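PDB 6SSH: GTPase activator-like protein from Chaetomium thermophilum, which probably activates GTPases through its Rap/ran-GAP domain, the TSC2-type GAP domain held in this chain. Local coordinates for residues A[87-91]-A[92-96]; A[9-12]-A[13-16]; A[18-21]-A[22-25]. All coordinates share one frame; numbering follows the deposited sequence. Where two conformers were deposited one is given.

Contact 1: A[87-91]-A[92-96]. With EDO (1,2-ethanediol), chain F.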
ATOM      1  N   GLU A  87      20.593 -10.257  -6.888  1.00 13.91           N
ATOM      2  CA  GLU A  87      22.014 -10.044  -7.207  1.00 14.21           C
ATOM      3  C   GLU A  87      22.375  -8.577  -7.297  1.00 16.90           C
ATOM      4  O   GLU A  87      23.384  -8.159  -6.706  1.00 19.69           O
ATOM      5  CB  GLU A  87      22.348 -10.773  -8.493  1.00 16.27           C
ATOM      6  CG  GLU A  87      22.531 -12.259  -8.353  1.00 18.59           C
ATOM      7  CD  GLU A  87      23.770 -12.678  -7.538  1.00 18.25           C
ATOM      8  OE1 GLU A  87      24.707 -11.830  -7.350  1.00 23.80           O
ATOM      9  OE2 GLU A  87      23.910 -13.869  -7.179  1.00 19.05           O
ATOM     10  N   HIS A  88      21.559  -7.796  -7.992  1.00 13.68           N
ATOM     11  CA  HIS A  88      21.844  -6.389  -8.219  1.00 15.09           C
ATOM     12  C   HIS A  88      21.467  -5.570  -6.977  1.00 13.49           C
ATOM     13  O   HIS A  88      22.068  -4.550  -6.702  1.00 15.47           O
ATOM     14  CB  HIS A  88      21.025  -5.803  -9.376  1.00 19.07           C
ATOM     15  CG  HIS A  88      21.372  -6.372 -10.708  1.00 25.29           C
ATOM     16  ND1 HIS A  88      20.774  -5.959 -11.880  1.00 29.16           N
ATOM     17  CD2 HIS A  88      22.280  -7.294 -11.050  1.00 23.77           C
ATOM     18  CE1 HIS A  88      21.280  -6.648 -12.889  1.00 28.23           C
ATOM     19  NE2 HIS A  88      22.211  -7.458 -12.417  1.00 27.70           N
ATOM     20  N   ASP A  89      20.384  -5.945  -6.293  1.00 12.38           N
ATOM     21  CA  ASP A  89      19.801  -5.101  -5.260  1.00 11.88           C
ATOM     22  C   ASP A  89      19.268  -6.040  -4.181  1.00 11.15           C
ATOM     23  O   ASP A  89      18.017  -6.152  -4.008  1.00 10.87           O
ATOM     24  CB  ASP A  89      18.707  -4.203  -5.865  1.00 10.20           C
ATOM     25  CG  ASP A  89      18.158  -3.191  -4.853  1.00 10.34           C
ATOM     26  OD1 ASP A  89      18.700  -3.076  -3.734  1.00 10.25           O
ATOM     27  OD2 ASP A  89      17.133  -2.524  -5.183  1.00 11.02           O
ATOM     28  N   PRO A  90      20.136  -6.715  -3.466  1.00 11.43           N
ATOM     29  CA  PRO A  90      19.682  -7.686  -2.441  1.00 11.80           C
ATOM     30  C   PRO A  90      18.826  -7.066  -1.336  1.00 12.71           C
ATOM     31  O   PRO A  90      17.986  -7.782  -0.780  1.00 12.97           O
ATOM     32  CB  PRO A  90      20.995  -8.204  -1.834  1.00 13.31           C
ATOM     33  CG  PRO A  90      22.040  -7.134  -2.194  1.00 14.54           C
ATOM     34  CD  PRO A  90      21.603  -6.679  -3.559  1.00 12.22           C
ATOM     35  N   GLN A  91      19.019  -5.808  -0.985  1.00 11.99           N
ATOM     36  CA  GLN A  91      18.238  -5.152   0.053  0.54 12.94           C
ATOM     37  C   GLN A  91      16.973  -4.488  -0.486  1.00 11.80           C
ATOM     38  O   GLN A  91      16.176  -3.906   0.278  1.00 12.26           O
ATOM     39  CB  GLN A  91      19.069  -4.120   0.802  0.54 14.47           C
ATOM     40  CG  GLN A  91      20.188  -4.717   1.622  0.54 20.41           C
ATOM     41  CD  GLN A  91      19.685  -5.481   2.812  0.54 26.24           C
ATOM     42  OE1 GLN A  91      19.058  -4.912   3.702  0.54 34.39           O
ATOM     43  NE2 GLN A  91      19.954  -6.771   2.842  0.54 31.70           N
ATOM     44  N   CYS A  92      16.723  -4.617  -1.779  1.00 10.59           N
ATOM     45  CA  CYS A  92      15.573  -3.984  -2.443  1.00  9.82           C
ATOM     46  C   CYS A  92      15.524  -2.504  -2.161  1.00 10.98           C
ATOM     47  O   CYS A  92      14.430  -1.953  -1.885  1.00 10.11           O
ATOM     48  CB  CYS A  92      14.259  -4.666  -2.063  1.00 10.07           C
ATOM     49  SG  CYS A  92      14.211  -6.447  -2.435  1.00 12.17           S
ATOM     50  N   ILE A  93      16.667  -1.835  -2.169  1.00 10.07           N
ATOM     51  CA  ILE A  93      16.687  -0.399  -1.889  1.00 11.09           C
ATOM     52  C   ILE A  93      15.886   0.343  -2.951  1.00  9.59           C
ATOM     53  O   ILE A  93      15.347   1.431  -2.650  1.00 10.12           O
ATOM     54  CB  ILE A  93      18.104   0.195  -1.758  1.00 13.20           C
ATOM     55  CG1 ILE A  93      18.798   0.254  -3.082  1.00 14.76           C
ATOM     56  CG2 ILE A  93      18.894  -0.567  -0.683  1.00 14.74           C
ATOM     57  CD1 ILE A  93      20.190   0.922  -2.977  1.00 18.80           C
ATOM     58  N   MET A  94      15.787  -0.148  -4.178  1.00  9.85           N
ATOM     59  CA  MET A  94      15.018   0.557  -5.186  0.68 10.61           C
ATOM     60  C   MET A  94      13.508   0.554  -4.845  1.00 10.09           C
ATOM     61  O   MET A  94      12.790   1.452  -5.259  1.00 10.61           O
ATOM     62  CB  MET A  94      15.334   0.057  -6.582  0.68 10.42           C
ATOM     63  CG  MET A  94      16.765   0.277  -7.014  0.68 12.02           C
ATOM     64  SD  MET A  94      17.201   2.020  -7.002  0.68 11.43           S
ATOM     65  CE  MET A  94      18.775   1.868  -7.703  0.68 12.44           C
ATOM     66  N   LYS A  95      13.037  -0.452  -4.098  1.00  8.65           N
ATOM     67  CA  LYS A  95      11.639  -0.437  -3.619  1.00  8.56           C
ATOM     68  C   LYS A  95      11.538   0.361  -2.339  1.00  9.22           C
ATOM     69  O   LYS A  95      10.578   1.141  -2.179  1.00 10.42           O
ATOM     70  CB  LYS A  95      11.147  -1.837  -3.362  1.00  8.62           C
ATOM     71  CG  LYS A  95      11.295  -2.764  -4.572  1.00  8.58           C
ATOM     72  CD  LYS A  95      10.406  -3.993  -4.451  1.00 10.11           C
ATOM     73  CE  LYS A  95      10.740  -5.094  -5.472  1.00  9.54           C
ATOM     74  NZ  LYS A  95       9.724  -6.171  -5.502  1.00 10.13           N
ATOM     75  N   LYS A  96      12.470   0.225  -1.420  1.00  9.15           N
ATOM     76  CA  LYS A  96      12.446   0.934  -0.134  0.66  9.68           C
ATOM     77  C   LYS A  96      12.430   2.414  -0.329  1.00  9.85           C
ATOM     78  O   LYS A  96      11.838   3.165   0.488  1.00 11.48           O
ATOM     79  CB  LYS A  96      13.582   0.480   0.791  0.66 10.98           C
ATOM     80  CG  LYS A  96      13.665   1.046   2.156  0.66 12.47           C
ATOM     81  CD  LYS A  96      12.428   0.780   3.006  0.66 15.74           C
ATOM     82  CE  LYS A  96      12.423   1.491   4.351  0.66 16.21           C
ATOM     83  NZ  LYS A  96      13.437   0.975   5.276  0.66 18.54           N
TER
HETATM   84  C1  EDO F 305      19.505  -2.406 -11.606  1.00 39.60           C
HETATM   85  O1  EDO F 305      18.767  -3.639 -11.489  1.00 38.97           O
HETATM   86  C2  EDO F 305      18.571  -1.198 -11.747  1.00 43.02           C
HETATM   87  O2  EDO F 305      17.568  -1.420 -12.762  1.00 46.16           O
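Asp89 meets Cys92, Ile93 and Met94 where the chain turns into helix 93-99. His88, one residue earlier, meets an ethanediol instead. Its ND1 is hydrogen-bonded at 3.1 Å to O1 of this molecule, which lies at the ring edge, in the plane. The ethanediol probably comes from the crystallisation liquor. Asp89 then does most of the work. Its CG lies opposite the backbone N (chi1 -174°), which brings the carboxylate over the first turn of the helix. OD1 accepts the N-H of Ile93 at 2.8 Å, on its syn side and slightly out of the carboxylate plane. OD2 accepts the N-H of Met94 at 2.9 Å through its syn lone pair, and this bond is nearly straight (169°). Two N-H groups at the start of the helix thus hold the carboxylate by both oxygens. The helix start probably stabilises its negative charge. CG1 of Ile93 rests 3.4 Å from Asp89 OD1, and CG of Met94 is equally near OD2. The backbone of Asp89 takes part too. Cys92 N donates to Asp89 O at 3.0 Å, closing a type I beta turn. Pro90 and Gln91 are the two middle residues of that turn. Gln91 adds one apolar contact, its CB 3.9 Å from Ile93 CG2, while the rest of its chain leads away. Cys92 is the N-cap residue and has a positive phi (53°), which swings the chain from the turn into the helix. Its side chain is buried against Leu21 of helix 17-21, Ala22 and Leu86. Lys96 reaches Glu17 in a salt bridge. The contact lies at the surface, in the connection from strand 73-78 to helix 93-99, with helix 17-21 packed beside it.

Contact 2: A[9-12]-A[13-16]. With EDO (1,2-ethanediol), chain D; EDO (1,2-ethanediol), chain G.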
ATOM      1  N   TYR A   9       2.586  -6.078   0.018  1.00 10.16           N
ATOM      2  CA  TYR A   9       2.075  -7.417   0.296  1.00  9.67           C
ATOM      3  C   TYR A   9       3.045  -8.195   1.156  1.00 11.91           C
ATOM      4  O   TYR A   9       4.235  -8.313   0.805  1.00 12.24           O
ATOM      5  CB  TYR A   9       1.859  -8.195  -1.020  1.00 11.61           C
ATOM      6  CG  TYR A   9       1.290  -9.570  -0.777  1.00 12.36           C
ATOM      7  CD1 TYR A   9      -0.064  -9.748  -0.504  1.00 14.89           C
ATOM      8  CD2 TYR A   9       2.078 -10.703  -0.760  1.00 12.81           C
ATOM      9  CE1 TYR A   9      -0.585 -10.989  -0.238  1.00 14.63           C
ATOM     10  CE2 TYR A   9       1.563 -11.961  -0.498  1.00 14.48           C
ATOM     11  CZ  TYR A   9       0.217 -12.126  -0.223  1.00 14.09           C
ATOM     12  OH  TYR A   9      -0.254 -13.379   0.036  1.00 15.93           O
ATOM     13  N   ILE A  10       2.541  -8.725   2.269  1.00 11.42           N
ATOM     14  CA  ILE A  10       3.308  -9.595   3.163  1.00 13.65           C
ATOM     15  C   ILE A  10       2.830 -11.031   3.021  1.00 14.68           C
ATOM     16  O   ILE A  10       1.649 -11.302   3.254  1.00 15.83           O
ATOM     17  CB  ILE A  10       3.240  -9.154   4.619  1.00 13.29           C
ATOM     18  CG1 ILE A  10       3.547  -7.667   4.761  1.00 12.30           C
ATOM     19  CG2 ILE A  10       4.154 -10.039   5.429  1.00 13.52           C
ATOM     20  CD1 ILE A  10       3.510  -7.166   6.192  1.00 12.94           C
ATOM     21  N   LYS A  11       3.717 -11.932   2.614  1.00 14.08           N
ATOM     22  CA  LYS A  11       3.393 -13.330   2.377  1.00 15.61           C
ATOM     23  C   LYS A  11       3.413 -14.110   3.690  1.00 18.32           C
ATOM     24  O   LYS A  11       4.091 -13.735   4.636  1.00 16.95           O
ATOM     25  CB  LYS A  11       4.393 -13.921   1.350  1.00 17.51           C
ATOM     26  CG  LYS A  11       4.065 -15.284   0.779  1.00 21.71           C
ATOM     27  CD  LYS A  11       5.081 -15.680  -0.352  1.00 32.86           C
ATOM     28  CE  LYS A  11       6.520 -15.280  -0.042  1.00 41.22           C
ATOM     29  NZ  LYS A  11       7.520 -16.156  -0.744  1.00 46.30           N
ATOM     30  N   GLU A  12       2.744 -15.257   3.697  1.00 19.42           N
ATOM     31  CA  GLU A  12       2.712 -16.131   4.850  1.00 21.67           C
ATOM     32  C   GLU A  12       4.092 -16.378   5.453  1.00 18.60           C
ATOM     33  O   GLU A  12       5.032 -16.721   4.715  1.00 20.51           O
ATOM     34  CB  GLU A  12       2.115 -17.473   4.435  1.00 27.52           C
ATOM     35  CG  GLU A  12       1.939 -18.444   5.612  1.00 36.36           C
ATOM     36  CD  GLU A  12       1.020 -19.601   5.270  1.00 44.66           C
ATOM     37  OE1 GLU A  12       1.410 -20.427   4.421  1.00 45.60           O
ATOM     38  OE2 GLU A  12      -0.080 -19.672   5.860  1.00 50.88           O
ATOM     39  N   GLY A  13       4.240 -16.176   6.764  1.00 19.23           N
ATOM     40  CA  GLY A  13       5.484 -16.445   7.441  1.00 21.50           C
ATOM     41  C   GLY A  13       6.495 -15.312   7.492  1.00 19.03           C
ATOM     42  O   GLY A  13       7.454 -15.392   8.228  1.00 22.40           O
ATOM     43  N   GLN A  14       6.338 -14.280   6.662  1.00 17.03           N
ATOM     44  CA  GLN A  14       7.340 -13.226   6.600  1.00 17.71           C
ATOM     45  C   GLN A  14       7.252 -12.252   7.745  1.00 18.09           C
ATOM     46  O   GLN A  14       6.135 -11.994   8.262  1.00 20.01           O
ATOM     47  CB  GLN A  14       7.203 -12.431   5.282  1.00 16.25           C
ATOM     48  CG  GLN A  14       7.483 -13.263   4.050  1.00 16.21           C
ATOM     49  CD  GLN A  14       7.372 -12.478   2.759  1.00 16.09           C
ATOM     50  OE1 GLN A  14       6.599 -11.525   2.601  1.00 14.03           O
ATOM     51  NE2 GLN A  14       8.246 -12.840   1.836  1.00 16.85           N
ATOM     52  N   THR A  15       8.415 -11.769   8.183  1.00 17.98           N
ATOM     53  CA  THR A  15       8.531 -10.911   9.339  1.00 19.15           C
ATOM     54  C   THR A  15       9.411  -9.705   9.117  1.00 19.86           C
ATOM     55  O   THR A  15       9.309  -8.747   9.872  1.00 24.51           O
ATOM     56  CB  THR A  15       9.080 -11.687  10.562  1.00 24.03           C
ATOM     57  OG1 THR A  15      10.350 -12.207  10.250  1.00 25.58           O
ATOM     58  CG2 THR A  15       8.133 -12.828  10.964  1.00 25.04           C
ATOM     59  N   HIS A  16      10.268  -9.745   8.080  1.00 17.15           N
ATOM     60  CA  HIS A  16      11.336  -8.737   7.927  1.00 18.25           C
ATOM     61  C   HIS A  16      11.197  -7.983   6.632  1.00 14.79           C
ATOM     62  O   HIS A  16      10.799  -8.537   5.615  1.00 15.26           O
ATOM     63  CB  HIS A  16      12.724  -9.422   7.955  1.00 20.89           C
ATOM     64  CG  HIS A  16      13.888  -8.475   8.010  1.00 25.49           C
ATOM     65  ND1 HIS A  16      14.457  -7.886   6.890  1.00 26.26           N
ATOM     66  CD2 HIS A  16      14.647  -8.078   9.062  1.00 27.28           C
ATOM     67  CE1 HIS A  16      15.477  -7.129   7.259  1.00 28.24           C
ATOM     68  NE2 HIS A  16      15.628  -7.244   8.573  1.00 29.65           N
TER
HETATM   69  C1  EDO D 303       4.449  -9.519  10.074  1.00 27.42           C
HETATM   70  O1  EDO D 303       5.202 -10.657  10.468  1.00 33.38           O
HETATM   71  C2  EDO D 303       5.447  -8.407   9.890  1.00 26.76           C
HETATM   72  O2  EDO D 303       4.990  -7.244  10.543  1.00 28.11           O
HETATM   73  C1  EDO G 306      11.414 -14.715   8.214  1.00 55.01           C
HETATM   74  O1  EDO G 306      10.535 -15.771   8.652  1.00 59.50           O
HETATM   75  C2  EDO G 306      12.914 -15.000   8.375  1.00 55.33           C
HETATM   76  O2  EDO G 306      13.446 -15.813   7.315  1.00 54.35           O
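Gln14 folds its side chain back over Lys11, and the two residues are joined by two hydrogen bonds. Lys11 N donates to Gln14 OE1 at 2.9 Å, approaching from above the amide plane (angle at the hydrogen 161°). Gln14 N donates to Lys11 O at 3.1 Å. The second bond closes a type II beta turn from Lys11 to Gln14; the first braces it from the side-chain end. OE1 has a second donor in Asn23 ND2, so this buried oxygen is gripped by two N-H groups. Gly13 takes the third place of the turn with a positive phi (89°), where a CB would clash with Glu12 O. Its carbonyl O receives a bond from one ethanediol, and Gln14 O receives a 2.7 Å bond from O1 of another. Both molecules are probably from the crystallisation liquor.

Apolar contacts accompany these bonds. With chi2 at -179°, the Gln14 chain runs straight from CB to CD and lays its amide against the Lys11 chain. Gln14 NE2 is 3.5 Å from Lys11 CE, and Gln14 CD is 3.6 Å from Lys11 CB. Nearer the backbone, Gln14 CB touches Ile10 CG2 at 3.9 Å. Ile10 and Gln14 both also pack on Ile20 of the next helix. The arrangement is a type II turn with glycine at its third position, here leading from strand 2-10 of the central mixed sheet toward helix 17-21.

Contact 3: A[18-21]-A[22-25]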
ATOM      1  N   THR A  18      13.213  -6.886   4.267  1.00 15.25           N
ATOM      2  CA  THR A  18      13.921  -7.212   3.045  0.70 14.77           C
ATOM      3  C   THR A  18      13.207  -8.327   2.291  1.00 14.47           C
ATOM      4  O   THR A  18      12.960  -8.232   1.096  1.00 16.91           O
ATOM      5  CB  THR A  18      15.399  -7.528   3.367  0.70 20.33           C
ATOM      6  OG1 THR A  18      15.912  -6.464   4.184  0.70 21.93           O
ATOM      7  CG2 THR A  18      16.225  -7.627   2.117  0.70 25.47           C
ATOM      8  N   GLU A  19      12.825  -9.384   2.999  1.00 14.47           N
ATOM      9  CA  GLU A  19      12.120 -10.471   2.327  1.00 14.93           C
ATOM     10  C   GLU A  19      10.733 -10.064   1.805  1.00 14.26           C
ATOM     11  O   GLU A  19      10.225 -10.549   0.759  1.00 15.49           O
ATOM     12  CB  GLU A  19      12.054 -11.687   3.245  1.00 15.32           C
ATOM     13  CG  GLU A  19      11.146 -11.462   4.463  1.00 14.71           C
ATOM     14  CD  GLU A  19      11.168 -12.596   5.483  1.00 20.23           C
ATOM     15  OE1 GLU A  19      11.618 -13.720   5.117  1.00 23.36           O
ATOM     16  OE2 GLU A  19      10.706 -12.321   6.624  1.00 20.16           O
ATOM     17  N   ILE A  20      10.067  -9.181   2.544  1.00 13.11           N
ATOM     18  CA  ILE A  20       8.754  -8.693   2.100  1.00 11.32           C
ATOM     19  C   ILE A  20       8.860  -7.858   0.805  1.00 12.00           C
ATOM     20  O   ILE A  20       8.104  -8.021  -0.141  1.00 12.00           O
ATOM     21  CB  ILE A  20       8.111  -7.846   3.254  1.00 13.75           C
ATOM     22  CG1 ILE A  20       7.719  -8.746   4.453  1.00 13.84           C
ATOM     23  CG2 ILE A  20       6.901  -7.054   2.757  1.00 12.04           C
ATOM     24  CD1 ILE A  20       7.464  -7.941   5.709  1.00 15.28           C
ATOM     25  N   LEU A  21       9.875  -6.995   0.758  1.00 12.01           N
ATOM     26  CA  LEU A  21      10.023  -6.144  -0.421  1.00 10.74           C
ATOM     27  C   LEU A  21      10.352  -7.002  -1.626  1.00 12.74           C
ATOM     28  O   LEU A  21      10.010  -6.597  -2.740  1.00 12.15           O
ATOM     29  CB  LEU A  21      11.119  -5.111  -0.173  1.00 11.92           C
ATOM     30  CG  LEU A  21      10.794  -4.015   0.867  1.00 12.05           C
ATOM     31  CD1 LEU A  21      12.029  -3.128   1.087  1.00 14.04           C
ATOM     32  CD2 LEU A  21       9.597  -3.174   0.463  1.00 13.80           C
ATOM     33  N   ALA A  22      10.994  -8.116  -1.455  1.00 11.81           N
ATOM     34  CA  ALA A  22      11.355  -8.975  -2.582  1.00 11.15           C
ATOM     35  C   ALA A  22      10.132  -9.559  -3.296  1.00 11.99           C
ATOM     36  O   ALA A  22      10.249 -10.036  -4.425  1.00 12.81           O
ATOM     37  CB  ALA A  22      12.289 -10.070  -2.143  1.00 12.56           C
ATOM     38  N   ASN A  23       8.970  -9.616  -2.648  1.00 10.79           N
ATOM     39  CA  ASN A  23       7.815 -10.233  -3.263  1.00 11.56           C
ATOM     40  C   ASN A  23       7.455  -9.560  -4.577  1.00 11.00           C
ATOM     41  O   ASN A  23       7.522  -8.343  -4.693  1.00 12.16           O
ATOM     42  CB  ASN A  23       6.590 -10.161  -2.336  1.00 10.62           C
ATOM     43  CG  ASN A  23       6.790 -10.896  -1.040  1.00 12.77           C
ATOM     44  OD1 ASN A  23       7.519 -11.870  -0.951  1.00 14.18           O
ATOM     45  ND2 ASN A  23       6.072 -10.482  -0.013  1.00 11.84           N
ATOM     46  N   THR A  24       7.073 -10.399  -5.563  1.00 14.35           N
ATOM     47  CA  THR A  24       6.663  -9.891  -6.862  1.00 13.47           C
ATOM     48  C   THR A  24       5.250 -10.268  -7.265  1.00 13.48           C
ATOM     49  O   THR A  24       4.837 -10.047  -8.389  1.00 14.41           O
ATOM     50  CB  THR A  24       7.547 -10.314  -7.975  1.00 17.95           C
ATOM     51  OG1 THR A  24       7.573 -11.706  -7.947  1.00 20.92           O
ATOM     52  CG2 THR A  24       8.983  -9.696  -7.799  1.00 24.19           C
ATOM     53  N   MET A  25       4.488 -10.782  -6.313  1.00 13.81           N
ATOM     54  CA  MET A  25       3.059 -11.021  -6.512  1.00 15.13           C
ATOM     55  C   MET A  25       2.468 -11.273  -5.147  1.00 14.98           C
ATOM     56  O   MET A  25       3.153 -11.522  -4.165  1.00 15.74           O
ATOM     57  CB  MET A  25       2.886 -12.191  -7.437  1.00 19.71           C
ATOM     58  CG  MET A  25       3.319 -13.417  -6.821  1.00 19.52           C
ATOM     59  SD  MET A  25       3.051 -14.885  -7.884  1.00 31.56           S
ATOM     60  CE  MET A  25       1.449 -14.516  -8.619  1.00 38.71           C
TER
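Ala22 and Asn23 are tied to the preceding helical residues mainly by backbone hydrogen bonds. Ala22 N donates to Thr18 O at 3.2 Å, over the four-residue spacing of an alpha-helix; the bond is bent (143°). Asn23 N donates to Ile20 O at 3.1 Å, over three residues. The donor here stands above the carbonyl plane of Ile20, and the turn is tighter. A four-residue bond followed by a three-residue one is characteristic of a helical turn tightening as the chain leaves it.

Side-chain contacts are few. Ala22 CB lies 3.6 Å from Glu19 O. In Asn23, CG sits beside the backbone N (chi1 -62°), which folds the amide back toward the carbonyl oxygens of Glu19 and Ile20. Asn23 CG comes within 3.3 Å of Ile20 O. Asn23 ND2 is close to the same oxygen, but the angle is too poor for a bond. Its hydrogens go to Gln14 OE1 and to the backbone O of Tyr9. Asn23 is buried, and these two acceptors help fix the rotation of its amide.

One further polar link reaches outside the segments: Glu19 OE2 accepts the backbone N-H groups of both Thr15 and His16. Ile20 packs on Ile8 of strand 2-10, while Thr18 touches Gln91. Helix 17-21 therefore lies between the central sheet and the turn before helix 93-99, and its exit leads on to helix 28-37.

The three contacts follow one another in the chain and none nests or crosses. Contact 2 comes first, turning the end of strand 2-10 toward helix 17-21. Contact 3 turns the chain out of that helix. Contact 1, later in sequence, opens helix 93-99 after strand 73-78. Contacts 2 and 3 touch through the Asn23 amide, which joins the loop after helix 17-21 to the strand end. Contacts 3 and 1 touch where Lys95 NZ is hydrogen-bonded to Leu21 O and where Thr18 packs on Pro90. Contacts 1 and 2 do not touch, their centres about 17 Å apart. Together they tie the end of strand 2-10, the short helix after it and the start of helix 93-99 into one corner of the domain.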